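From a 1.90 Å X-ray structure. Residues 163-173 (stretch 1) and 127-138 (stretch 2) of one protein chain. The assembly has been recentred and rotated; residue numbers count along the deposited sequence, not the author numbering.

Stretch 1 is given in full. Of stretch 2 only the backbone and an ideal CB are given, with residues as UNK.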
ATOM      1  N   ASN A 163     -20.951  -2.469  10.021  1.00 11.22           N
ATOM      2  CA  ASN A 163     -21.067  -1.349   9.107  1.00 12.76           C
ATOM      3  C   ASN A 163     -20.251  -1.843   7.926  1.00 13.85           C
ATOM      4  O   ASN A 163     -20.804  -2.346   6.950  1.00 12.02           O
ATOM      5  CB  ASN A 163     -20.497  -0.061   9.690  1.00 12.44           C
ATOM      6  CG  ASN A 163     -20.962   1.172   8.932  1.00 13.11           C
ATOM      7  OD1 ASN A 163     -20.782   1.267   7.721  1.00 14.14           O
ATOM      8  ND2 ASN A 163     -21.565   2.117   9.643  1.00 12.22           N
ATOM      9  N   ASP A 164     -18.933  -1.697   8.013  1.00 11.55           N
ATOM     10  CA  ASP A 164     -18.044  -2.255   7.003  1.00 11.29           C
ATOM     11  C   ASP A 164     -18.532  -1.942   5.597  1.00 12.95           C
ATOM     12  O   ASP A 164     -18.772  -0.789   5.248  1.00 12.66           O
ATOM     13  CB  ASP A 164     -17.850  -3.765   7.208  1.00 11.20           C
ATOM     14  CG  ASP A 164     -19.153  -4.499   7.468  1.00 13.09           C
ATOM     15  OD1 ASP A 164     -19.609  -4.525   8.629  1.00 14.00           O
ATOM     16  OD2 ASP A 164     -19.712  -5.062   6.508  1.00 15.93           O
ATOM     17  N   TYR A 165     -18.652  -2.997   4.796  1.00 10.13           N
ATOM     18  CA  TYR A 165     -19.166  -2.902   3.438  1.00 10.34           C
ATOM     19  C   TYR A 165     -20.672  -3.154   3.455  1.00 13.27           C
ATOM     20  O   TYR A 165     -21.356  -2.961   2.453  1.00 11.76           O
ATOM     21  CB  TYR A 165     -18.498  -3.945   2.546  1.00 10.87           C
ATOM     22  CG  TYR A 165     -18.670  -5.368   3.039  1.00 12.97           C
ATOM     23  CD1 TYR A 165     -19.830  -6.083   2.768  1.00 12.36           C
ATOM     24  CD2 TYR A 165     -17.675  -5.992   3.776  1.00 14.13           C
ATOM     25  CE1 TYR A 165     -19.991  -7.381   3.217  1.00 13.69           C
ATOM     26  CE2 TYR A 165     -17.827  -7.287   4.231  1.00 13.66           C
ATOM     27  CZ  TYR A 165     -18.986  -7.979   3.950  1.00 15.04           C
ATOM     28  OH  TYR A 165     -19.137  -9.269   4.401  1.00 12.47           O
ATOM     29  N   SER A 166     -21.178  -3.581   4.608  1.00 11.22           N
ATOM     30  CA  SER A 166     -22.592  -3.910   4.761  1.00 12.25           C
ATOM     31  C   SER A 166     -23.527  -2.728   4.528  1.00 13.54           C
ATOM     32  O   SER A 166     -24.572  -2.874   3.902  1.00 12.49           O
ATOM     33  CB  SER A 166     -22.852  -4.517   6.143  1.00 11.75           C
ATOM     34  OG  SER A 166     -22.248  -5.792   6.264  1.00 12.75           O
ATOM     35  N   SER A 167     -23.155  -1.559   5.031  1.00 12.51           N
ATOM     36  CA  SER A 167     -24.004  -0.375   4.855  1.00 12.58           C
ATOM     37  C   SER A 167     -24.157   0.045   3.390  1.00 14.52           C
ATOM     38  O   SER A 167     -25.180   0.617   3.000  1.00 14.49           O
ATOM     39  CB  SER A 167     -23.500   0.800   5.711  1.00 12.17           C
ATOM     40  OG  SER A 167     -22.191   1.184   5.324  1.00 14.62           O
ATOM     41  N   ARG A 168     -23.143  -0.228   2.577  1.00 11.57           N
ATOM     42  CA  ARG A 168     -23.252   0.006   1.134  1.00 13.40           C
ATOM     43  C   ARG A 168     -24.050  -1.095   0.420  1.00 13.84           C
ATOM     44  O   ARG A 168     -24.943  -0.816  -0.393  1.00 12.92           O
ATOM     45  CB  ARG A 168     -21.854   0.093   0.504  1.00 13.53           C
ATOM     46  CG  ARG A 168     -21.837   0.059  -1.032  1.00 17.28           C
ATOM     47  CD  ARG A 168     -22.465   1.305  -1.629  1.00 19.27           C
ATOM     48  NE  ARG A 168     -22.465   1.287  -3.099  1.00 22.24           N
ATOM     49  CZ  ARG A 168     -21.436   1.646  -3.861  1.00 21.18           C
ATOM     50  NH1 ARG A 168     -20.294   2.045  -3.309  1.00 21.92           N
ATOM     51  NH2 ARG A 168     -21.544   1.591  -5.186  1.00 20.71           N
ATOM     52  N   ILE A 169     -23.722  -2.347   0.712  1.00 12.87           N
ATOM     53  CA  ILE A 169     -24.293  -3.447  -0.060  1.00 13.04           C
ATOM     54  C   ILE A 169     -25.764  -3.655   0.292  1.00 14.36           C
ATOM     55  O   ILE A 169     -26.530  -4.129  -0.544  1.00 15.21           O
ATOM     56  CB  ILE A 169     -23.508  -4.757   0.109  1.00 12.59           C
ATOM     57  CG1 ILE A 169     -22.041  -4.535  -0.272  1.00 13.54           C
ATOM     58  CG2 ILE A 169     -24.135  -5.870  -0.755  1.00 13.90           C
ATOM     59  CD1 ILE A 169     -21.868  -3.853  -1.641  1.00 15.75           C
ATOM     60  N   ALA A 170     -26.158  -3.294   1.516  1.00 13.07           N
ATOM     61  CA  ALA A 170     -27.575  -3.353   1.911  1.00 14.57           C
ATOM     62  C   ALA A 170     -28.414  -2.490   0.982  1.00 16.15           C
ATOM     63  O   ALA A 170     -29.580  -2.797   0.699  1.00 16.71           O
ATOM     64  CB  ALA A 170     -27.760  -2.910   3.366  1.00 16.03           C
ATOM     65  N   ARG A 171     -27.804  -1.413   0.503  1.00 13.38           N
ATOM     66  CA  ARG A 171     -28.463  -0.471  -0.390  1.00 14.42           C
ATOM     67  C   ARG A 171     -28.218  -0.805  -1.860  1.00 17.44           C
ATOM     68  O   ARG A 171     -29.118  -0.664  -2.687  1.00 20.85           O
ATOM     69  CB  ARG A 171     -28.019   0.965  -0.075  1.00 19.29           C
ATOM     70  CG  ARG A 171     -28.418   1.391   1.345  1.00 17.18           C
ATOM     71  CD  ARG A 171     -27.690   2.613   1.830  1.00 24.75           C
ATOM     72  NE  ARG A 171     -28.357   3.186   3.001  1.00 31.33           N
ATOM     73  CZ  ARG A 171     -28.169   2.791   4.260  1.00 30.54           C
ATOM     74  NH1 ARG A 171     -27.323   1.794   4.551  1.00 18.88           N
ATOM     75  NH2 ARG A 171     -28.836   3.402   5.237  1.00 24.63           N
ATOM     76  N   SER A 172     -27.022  -1.275  -2.193  1.00 16.02           N
ATOM     77  CA  SER A 172     -26.724  -1.580  -3.595  1.00 16.30           C
ATOM     78  C   SER A 172     -27.216  -2.959  -4.061  1.00 17.77           C
ATOM     79  O   SER A 172     -27.478  -3.138  -5.235  1.00 18.04           O
ATOM     80  CB  SER A 172     -25.234  -1.415  -3.904  1.00 19.98           C
ATOM     81  OG  SER A 172     -24.869  -0.041  -3.810  1.00 25.67           O
ATOM     82  N   ALA A 173     -27.338  -3.929  -3.160  1.00 15.18           N
ATOM     83  CA  ALA A 173     -27.819  -5.256  -3.577  1.00 16.36           C
ATOM     84  C   ALA A 173     -29.212  -5.131  -4.170  1.00 17.35           C
ATOM     85  O   ALA A 173     -29.998  -4.266  -3.771  1.00 14.72           O
ATOM     86  CB  ALA A 173     -27.827  -6.227  -2.401  1.00 12.71           C
ATOM     87  N   UNK A 127      -8.577  -5.590  -1.353  1.00 15.49           N
ATOM     88  CA  UNK A 127      -8.394  -4.827  -0.124  1.00 14.96           C
ATOM     89  C   UNK A 127      -9.726  -4.664   0.616  1.00 14.48           C
ATOM     90  O   UNK A 127     -10.731  -4.235   0.031  1.00 12.82           O
ATOM     91  CB  UNK A 127      -7.786  -3.458  -0.434  1.00 14.96           C
ATOM     92  N   UNK A 128      -9.734  -4.992   1.900  1.00 13.00           N
ATOM     93  CA  UNK A 128     -10.950  -4.840   2.693  1.00 13.82           C
ATOM     94  C   UNK A 128     -11.468  -3.399   2.568  1.00 13.97           C
ATOM     95  O   UNK A 128     -12.671  -3.178   2.491  1.00 14.73           O
ATOM     96  CB  UNK A 128     -10.689  -5.198   4.157  1.00 13.82           C
ATOM     97  N   UNK A 129     -10.562  -2.421   2.512  1.00 13.71           N
ATOM     98  CA  UNK A 129     -10.981  -1.015   2.444  1.00 15.50           C
ATOM     99  C   UNK A 129     -11.739  -0.668   1.168  1.00 16.96           C
ATOM    100  O   UNK A 129     -12.435   0.355   1.117  1.00 18.75           O
ATOM    101  CB  UNK A 129      -9.756  -0.106   2.561  1.00 15.50           C
ATOM    102  N   UNK A 130     -11.605  -1.513   0.148  1.00 15.29           N
ATOM    103  CA  UNK A 130     -12.295  -1.299  -1.137  1.00 15.23           C
ATOM    104  C   UNK A 130     -13.514  -2.208  -1.306  1.00 16.03           C
ATOM    105  O   UNK A 130     -14.141  -2.218  -2.363  1.00 13.51           O
ATOM    106  CB  UNK A 130     -11.324  -1.531  -2.296  1.00 15.23           C
ATOM    107  N   UNK A 131     -13.859  -2.948  -0.258  1.00 14.26           N
ATOM    108  CA  UNK A 131     -14.961  -3.917  -0.332  1.00 12.68           C
ATOM    109  C   UNK A 131     -16.304  -3.332  -0.763  1.00 13.76           C
ATOM    110  O   UNK A 131     -17.020  -3.960  -1.536  1.00 14.59           O
ATOM    111  CB  UNK A 131     -15.135  -4.585   1.034  1.00 12.68           C
ATOM    112  N   UNK A 132     -16.660  -2.133  -0.267  1.00 11.14           N
ATOM    113  CA  UNK A 132     -17.973  -1.615  -0.665  1.00 13.11           C
ATOM    114  C   UNK A 132     -18.056  -1.448  -2.177  1.00 16.11           C
ATOM    115  O   UNK A 132     -19.009  -1.911  -2.811  1.00 14.49           O
ATOM    116  CB  UNK A 132     -18.255  -0.279   0.026  1.00 13.11           C
ATOM    117  N   UNK A 133     -17.037  -0.833  -2.764  1.00 13.91           N
ATOM    118  CA  UNK A 133     -17.051  -0.606  -4.200  1.00 14.79           C
ATOM    119  C   UNK A 133     -16.874  -1.897  -4.984  1.00 15.48           C
ATOM    120  O   UNK A 133     -17.497  -2.100  -6.023  1.00 19.68           O
ATOM    121  CB  UNK A 133     -15.955   0.390  -4.584  1.00 14.79           C
ATOM    122  N   UNK A 134     -16.015  -2.777  -4.501  1.00 12.78           N
ATOM    123  CA  UNK A 134     -15.753  -4.002  -5.245  1.00 16.27           C
ATOM    124  C   UNK A 134     -16.988  -4.896  -5.271  1.00 16.07           C
ATOM    125  O   UNK A 134     -17.358  -5.418  -6.327  1.00 14.19           O
ATOM    126  CB  UNK A 134     -14.568  -4.754  -4.636  1.00 16.27           C
ATOM    127  N   UNK A 135     -17.637  -5.068  -4.122  1.00 12.97           N
ATOM    128  CA  UNK A 135     -18.835  -5.905  -4.089  1.00 16.46           C
ATOM    129  C   UNK A 135     -19.977  -5.306  -4.920  1.00 13.98           C
ATOM    130  O   UNK A 135     -20.671  -6.007  -5.664  1.00 15.38           O
ATOM    131  CB  UNK A 135     -19.293  -6.103  -2.643  1.00 16.46           C
ATOM    132  N   UNK A 136     -20.161  -4.001  -4.796  1.00 13.74           N
ATOM    133  CA  UNK A 136     -21.308  -3.347  -5.410  1.00 15.38           C
ATOM    134  C   UNK A 136     -21.114  -3.194  -6.909  1.00 17.73           C
ATOM    135  O   UNK A 136     -22.079  -3.234  -7.680  1.00 19.02           O
ATOM    136  CB  UNK A 136     -21.549  -1.979  -4.768  1.00 15.38           C
ATOM    137  N   UNK A 137     -19.864  -3.019  -7.326  1.00 15.94           N
ATOM    138  CA  UNK A 137     -19.598  -2.572  -8.692  1.00 19.63           C
ATOM    139  C   UNK A 137     -18.910  -3.618  -9.570  1.00 21.97           C
ATOM    140  O   UNK A 137     -19.484  -4.049 -10.550  1.00 22.38           O
ATOM    141  CB  UNK A 137     -18.736  -1.309  -8.651  1.00 19.63           C
ATOM    142  N   UNK A 138     -17.693  -4.035  -9.233  1.00 18.91           N
ATOM    143  CA  UNK A 138     -17.030  -5.023 -10.082  1.00 19.81           C
ATOM    144  C   UNK A 138     -17.715  -6.376 -10.012  1.00 21.13           C
ATOM    145  O   UNK A 138     -17.905  -7.037 -11.028  1.00 21.64           O
ATOM    146  CB  UNK A 138     -15.560  -5.166  -9.681  1.00 19.81           C
TER

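Position 127 is out of reach of stretch 1, so its neighbour sets no rule. It is Asn-127, whose ND2 makes a weak hydrogen bond to OE1 of residue 130.

At 128 the CA-to-CB bond points sideways and nothing lies within reach of the ideal CB. Only a long side chain could bridge the gap to Tyr-165 and Asp-164, and a large apolar or aromatic one would suit. Phe-128 does this with chi1 t: CE1 meets Tyr-165 CD2 at 4.0 Å, each ring presenting its edge, and CZ lies 4.0 Å from Asp-164 CB.

Positions 129 and 130 are free of stretch 1, and many residues would serve. They hold His-129 and Gln-130, the latter at the N-cap of the helix that follows.

At 131 the bond points toward stretch 1 and the ideal CB already sits 3.7 Å from Tyr-165 CB. A small residue is enough for contact. Ala-131 packs its CB 3.8 Å from Tyr-165 CB.

At 132 the backbones are close, with CA 4.5 Å from Tyr-165 CA, and the ideal CB is 3.6 Å from Arg-168 CB. Something compact and apolar fits; phi of -60° in the first turn of a helix, where the backbone N needs no helical partner, also admits proline. Pro-132 sets CB 3.8 Å from Arg-168 CB and CG 4.0 Å from Tyr-165 CB.

Position 133 points away, leaving the choice broad. Arg-133 has only a slight contact through its CA, 4.3 Å from Arg-168 NH1.

Position 134 also points away, and 138 is out of reach; Leu-134 and Glu-138 make no contact here.

At 135 the bond points toward Ile-169 CD1, with the Tyr-165 ring farther on. A branched or longer apolar side chain, such as leucine or methionine, could use both. Leu-135 places CB 3.6 Å from Ile-169 CD1 and CD1 over one face of the Tyr-165 ring, 3.9 Å from its centroid, a CH-pi contact.

The ideal CB at 136 is hemmed in by Arg-168 NH2, Ile-169 CD1 and Ser-172 CB, all within 3.8 Å, which favours a small residue. Ala-136 touches all three, its CB lying over one face of the Arg-168 guanidinium.

At 137 the bond points sideways, but Arg-168 NH2, part of a positive charge, lies 5.3 Å from the ideal CB. An acidic or other acceptor side chain would suit. Glu-137 answers with a salt bridge: Arg-168 NH2 donates to Glu-137 OE2 at 3.0 Å, near the guanidinium plane, and a water links OE2 to Arg-168 NH1.

Stretch 2, residues 127-138: NFHQAPRLLAEE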
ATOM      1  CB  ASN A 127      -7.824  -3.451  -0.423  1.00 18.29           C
ATOM      2  CG  ASN A 127      -6.444  -3.520  -0.997  1.00 21.22           C
ATOM      3  OD1 ASN A 127      -5.493  -3.825  -0.290  1.00 24.58           O
ATOM      4  ND2 ASN A 127      -6.319  -3.229  -2.279  1.00 18.15           N
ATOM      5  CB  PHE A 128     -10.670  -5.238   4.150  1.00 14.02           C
ATOM      6  CG  PHE A 128     -11.863  -5.126   5.081  1.00 14.57           C
ATOM      7  CD1 PHE A 128     -13.096  -5.650   4.730  1.00 13.37           C
ATOM      8  CD2 PHE A 128     -11.717  -4.524   6.334  1.00 14.43           C
ATOM      9  CE1 PHE A 128     -14.191  -5.552   5.593  1.00 15.90           C
ATOM     10  CE2 PHE A 128     -12.792  -4.430   7.221  1.00 14.24           C
ATOM     11  CZ  PHE A 128     -14.040  -4.942   6.853  1.00 18.97           C
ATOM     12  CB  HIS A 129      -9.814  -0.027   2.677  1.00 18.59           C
ATOM     13  CG  HIS A 129      -8.851   0.074   1.533  1.00 21.92           C
ATOM     14  ND1 HIS A 129      -7.593  -0.491   1.566  1.00 24.30           N
ATOM     15  CD2 HIS A 129      -8.946   0.702   0.336  1.00 29.13           C
ATOM     16  CE1 HIS A 129      -6.963  -0.236   0.432  1.00 25.77           C
ATOM     17  NE2 HIS A 129      -7.762   0.485  -0.333  1.00 26.63           N
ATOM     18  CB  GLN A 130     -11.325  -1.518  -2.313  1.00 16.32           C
ATOM     19  CG  GLN A 130     -10.188  -0.525  -2.316  1.00 22.49           C
ATOM     20  CD  GLN A 130      -9.038  -0.921  -3.233  1.00 25.68           C
ATOM     21  OE1 GLN A 130      -8.953  -2.057  -3.713  1.00 23.01           O
ATOM     22  NE2 GLN A 130      -8.145   0.020  -3.470  1.00 27.46           N
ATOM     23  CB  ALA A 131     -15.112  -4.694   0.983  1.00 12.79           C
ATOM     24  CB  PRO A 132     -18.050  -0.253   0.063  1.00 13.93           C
ATOM     25  CG  PRO A 132     -17.131  -0.427   1.269  1.00 12.58           C
ATOM     26  CD  PRO A 132     -15.985  -1.254   0.711  1.00 12.06           C
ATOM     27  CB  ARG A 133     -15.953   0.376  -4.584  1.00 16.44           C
ATOM     28  CG  ARG A 133     -15.814   0.527  -6.073  1.00 26.05           C
ATOM     29  CD  ARG A 133     -14.532   1.246  -6.410  1.00 27.11           C
ATOM     30  NE  ARG A 133     -14.325   1.241  -7.847  1.00 34.02           N
ATOM     31  CZ  ARG A 133     -13.343   1.905  -8.434  1.00 25.37           C
ATOM     32  NH1 ARG A 133     -12.503   2.605  -7.684  1.00 25.15           N
ATOM     33  NH2 ARG A 133     -13.211   1.860  -9.749  1.00 29.21           N
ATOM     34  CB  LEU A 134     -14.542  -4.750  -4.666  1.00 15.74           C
ATOM     35  CG  LEU A 134     -13.860  -5.804  -5.545  1.00 21.52           C
ATOM     36  CD1 LEU A 134     -12.980  -5.165  -6.607  1.00 18.62           C
ATOM     37  CD2 LEU A 134     -13.023  -6.692  -4.656  1.00 21.40           C
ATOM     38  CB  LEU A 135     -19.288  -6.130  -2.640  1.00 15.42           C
ATOM     39  CG  LEU A 135     -18.370  -7.079  -1.872  1.00 14.78           C
ATOM     40  CD1 LEU A 135     -18.549  -6.931  -0.359  1.00 15.22           C
ATOM     41  CD2 LEU A 135     -18.621  -8.525  -2.319  1.00 14.63           C
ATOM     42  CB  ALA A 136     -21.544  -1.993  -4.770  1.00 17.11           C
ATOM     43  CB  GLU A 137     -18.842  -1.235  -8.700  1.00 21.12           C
ATOM     44  CG  GLU A 137     -19.723  -0.084  -8.206  1.00 20.83           C
ATOM     45  CD  GLU A 137     -19.001   1.251  -8.105  1.00 29.27           C
ATOM     46  OE1 GLU A 137     -17.953   1.446  -8.762  1.00 26.21           O
ATOM     47  OE2 GLU A 137     -19.496   2.116  -7.352  1.00 33.85           O
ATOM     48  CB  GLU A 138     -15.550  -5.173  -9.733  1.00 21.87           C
ATOM     49  CG  GLU A 138     -14.651  -4.152 -10.441  1.00 25.18           C
ATOM     50  CD  GLU A 138     -14.450  -2.912  -9.603  1.00 26.66           C
ATOM     51  OE1 GLU A 138     -15.256  -2.681  -8.667  1.00 23.86           O
ATOM     52  OE2 GLU A 138     -13.496  -2.162  -9.877  1.00 21.09           O
TER
HETATM   53  O   HOH W   1     -18.164   3.509  -5.006  1.00 27.01           O
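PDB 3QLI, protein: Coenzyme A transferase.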